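Local structure of diaminopimelate decarboxylase (Phaeodactylum tricornutum, 7JPJ) at residues A[120-128]-A[140-148]. The protein probably decarboxylates diaminopimelate to lysine as a dimeric, pyridoxal 5'-phosphate-dependent enzyme of lysine biosynthesis. Numbering follows the deposited sequence.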
loop_
_atom_site.group_PDB
_atom_site.type_symbol
_atom_site.label_atom_id
_atom_site.label_comp_id
_atom_site.label_asym_id
_atom_site.label_seq_id
_atom_site.Cartn_x
_atom_site.Cartn_y
_atom_site.Cartn_z
ATOM N N LEU A 120 -1.349 27.797 -8.882
ATOM C CA LEU A 120 -0.416 26.743 -9.254
ATOM C C LEU A 120 0.980 27.066 -8.740
ATOM O O LEU A 120 1.478 28.180 -8.931
ATOM C CB LEU A 120 -0.378 26.551 -10.771
ATOM C CG LEU A 120 0.701 25.578 -11.256
ATOM C CD1 LEU A 120 0.415 24.167 -10.761
ATOM C CD2 LEU A 120 0.833 25.605 -12.769
ATOM N N ASN A 121 1.605 26.088 -8.090
ATOM C CA ASN A 121 3.015 26.158 -7.726
ATOM C C ASN A 121 3.784 25.285 -8.711
ATOM O O ASN A 121 3.681 24.055 -8.670
ATOM C CB ASN A 121 3.240 25.696 -6.287
ATOM C CG ASN A 121 2.670 26.663 -5.265
ATOM O OD1 ASN A 121 2.479 27.847 -5.548
ATOM N ND2 ASN A 121 2.392 26.160 -4.067
ATOM N N ALA A 122 4.536 25.923 -9.606
ATOM C CA ALA A 122 5.328 25.195 -10.589
ATOM C C ALA A 122 6.430 24.412 -9.884
ATOM O O ALA A 122 7.228 24.987 -9.134
ATOM C CB ALA A 122 5.920 26.162 -11.610
ATOM N N CYS A 123 6.479 23.104 -10.122
ATOM C CA CYS A 123 7.396 22.225 -9.412
ATOM C C CYS A 123 8.553 21.731 -10.269
ATOM O O CYS A 123 9.413 21.006 -9.760
ATOM C CB CYS A 123 6.631 21.031 -8.832
ATOM S SG CYS A 123 5.432 21.497 -7.551
ATOM N N SER A 124 8.602 22.096 -11.547
ATOM C CA SER A 124 9.734 21.760 -12.400
ATOM C C SER A 124 9.795 22.774 -13.530
ATOM O O SER A 124 8.859 23.544 -13.753
ATOM C CB SER A 124 9.630 20.336 -12.953
ATOM O OG SER A 124 8.546 20.215 -13.859
ATOM N N VAL A 125 10.923 22.768 -14.242
ATOM C CA VAL A 125 11.062 23.637 -15.406
ATOM C C VAL A 125 9.978 23.325 -16.431
ATOM O O VAL A 125 9.366 24.234 -17.005
ATOM C CB VAL A 125 12.475 23.505 -16.003
ATOM C CG1 VAL A 125 12.549 24.169 -17.372
ATOM C CG2 VAL A 125 13.503 24.108 -15.055
ATOM N N SER A 126 9.704 22.034 -16.651
ATOM C CA SER A 126 8.702 21.628 -17.634
ATOM C C SER A 126 7.331 22.205 -17.309
ATOM O O SER A 126 6.599 22.628 -18.212
ATOM C CB SER A 126 8.619 20.104 -17.693
ATOM O OG SER A 126 9.877 19.523 -17.408
ATOM N N GLN A 127 6.958 22.217 -16.027
ATOM C CA GLN A 127 5.643 22.726 -15.651
ATOM C C GLN A 127 5.560 24.233 -15.838
ATOM O O GLN A 127 4.538 24.753 -16.299
ATOM C CB GLN A 127 5.324 22.354 -14.206
ATOM C CG GLN A 127 5.134 20.873 -13.978
ATOM C CD GLN A 127 4.685 20.564 -12.568
ATOM O OE1 GLN A 127 4.686 21.437 -11.700
ATOM N NE2 GLN A 127 4.293 19.317 -12.332
ATOM N N LEU A 128 6.624 24.949 -15.476
ATOM C CA LEU A 128 6.645 26.391 -15.676
ATOM C C LEU A 128 6.530 26.738 -17.155
ATOM O O LEU A 128 5.789 27.652 -17.532
ATOM C CB LEU A 128 7.923 26.979 -15.080
ATOM C CG LEU A 128 7.952 28.485 -14.829
ATOM C CD1 LEU A 128 6.807 28.890 -13.917
ATOM C CD2 LEU A 128 9.288 28.891 -14.234
ATOM N N ALA A 140 0.392 35.930 -16.200
ATOM C CA ALA A 140 -0.269 35.206 -15.127
ATOM C C ALA A 140 0.645 35.069 -13.917
ATOM O O ALA A 140 1.860 34.896 -14.046
ATOM C CB ALA A 140 -0.709 33.830 -15.620
ATOM N N LYS A 141 0.052 35.178 -12.733
ATOM C CA LYS A 141 0.771 34.894 -11.504
ATOM C C LYS A 141 0.869 33.389 -11.307
ATOM O O LYS A 141 -0.015 32.632 -11.714
ATOM C CB LYS A 141 0.082 35.546 -10.303
ATOM C CG LYS A 141 0.179 37.071 -10.290
ATOM C CD LYS A 141 -1.068 37.735 -9.717
ATOM C CE LYS A 141 -2.348 37.014 -10.126
ATOM N NZ LYS A 141 -3.549 37.586 -9.441
ATOM N N VAL A 142 1.965 32.957 -10.686
ATOM C CA VAL A 142 2.230 31.537 -10.498
ATOM C C VAL A 142 3.171 31.391 -9.316
ATOM O O VAL A 142 3.929 32.308 -8.991
ATOM C CB VAL A 142 2.812 30.902 -11.788
ATOM C CG1 VAL A 142 4.264 31.322 -11.990
ATOM C CG2 VAL A 142 2.679 29.386 -11.759
ATOM N N GLY A 143 3.101 30.237 -8.653
ATOM C CA GLY A 143 4.033 29.894 -7.605
ATOM C C GLY A 143 5.169 29.040 -8.139
ATOM O O GLY A 143 5.056 28.408 -9.187
ATOM N N VAL A 144 6.279 29.037 -7.404
ATOM C CA VAL A 144 7.484 28.306 -7.782
ATOM C C VAL A 144 7.983 27.539 -6.565
ATOM O O VAL A 144 8.342 28.149 -5.552
ATOM C CB VAL A 144 8.586 29.242 -8.309
ATOM C CG1 VAL A 144 9.788 28.439 -8.773
ATOM C CG2 VAL A 144 8.059 30.106 -9.443
ATOM N N ARG A 145 8.018 26.210 -6.664
ATOM C CA ARG A 145 8.601 25.387 -5.613
ATOM C C ARG A 145 10.082 25.167 -5.894
ATOM O O ARG A 145 10.458 24.750 -6.995
ATOM C CB ARG A 145 7.891 24.038 -5.483
ATOM C CG ARG A 145 8.612 23.113 -4.509
ATOM C CD ARG A 145 7.748 21.978 -3.990
ATOM N NE ARG A 145 8.520 21.099 -3.113
ATOM C CZ ARG A 145 7.999 20.119 -2.381
ATOM N NH1 ARG A 145 6.695 19.884 -2.417
ATOM N NH2 ARG A 145 8.784 19.372 -1.614
ATOM N N VAL A 146 10.916 25.436 -4.894
ATOM C CA VAL A 146 12.366 25.383 -5.034
ATOM C C VAL A 146 12.906 24.216 -4.220
ATOM O O VAL A 146 12.484 23.991 -3.079
ATOM C CB VAL A 146 13.021 26.705 -4.584
ATOM C CG1 VAL A 146 14.535 26.633 -4.723
ATOM C CG2 VAL A 146 12.457 27.875 -5.371
ATOM N N ASN A 147 13.830 23.462 -4.819
ATOM C CA ASN A 147 14.677 22.545 -4.069
ATOM C C ASN A 147 15.880 23.340 -3.583
ATOM O O ASN A 147 16.789 23.629 -4.373
ATOM C CB ASN A 147 15.114 21.355 -4.928
ATOM C CG ASN A 147 15.900 20.311 -4.141
ATOM O OD1 ASN A 147 16.388 20.573 -3.043
ATOM N ND2 ASN A 147 16.026 19.119 -4.711
ATOM N N PRO A 148 15.929 23.706 -2.298
ATOM C CA PRO A 148 16.976 24.625 -1.821
ATOM C C PRO A 148 18.385 24.061 -1.879
ATOM O O PRO A 148 19.329 24.781 -1.537
ATOM C CB PRO A 148 16.566 24.898 -0.363
ATOM C CG PRO A 148 15.143 24.438 -0.254
ATOM C CD PRO A 148 15.014 23.307 -1.219
#
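With chi1 at 74°, V142 sets CG1 between its backbone N and carbonyl carbon, where it meets CD1 of L128 at 4.0 Å, while CG2, anti to N, lies against the carbonyl oxygen of L120. Valine's beta-branch thus serves helix and strand at once, and leucine's longer side chain, CG anti to N (chi1 -163°), reaches across from helix 125-134. Three backbone bonds join the parallel strands, G143 N to L120 O (2.6 Å), A122 N to G143 O (2.6 Å) and R145 N to A122 O (2.9 Å), pairing N121 with G143 and A122 with V144. N121 OD1 lies near CA of G143, and glycine, lacking a side chain, suits this close approach; that amide oxygen accepts a hydrogen bond from NE of R199, on strand 196-201. SG of C123 packs on CB of R145, whose extended chain leads away from 120-128; its side chain lies about 7 Å from that of K60, predicted to carry pyridoxal phosphate but unmodified here. S124 is the N-cap, its OG weakly accepting from Q127 N, while Q127 OE1 takes the C123 N-H. Strands 119-122 and 141-147, linked through helix 125-134, form a beta-alpha-beta unit of the family's pyridoxal-binding TIM-barrel domain.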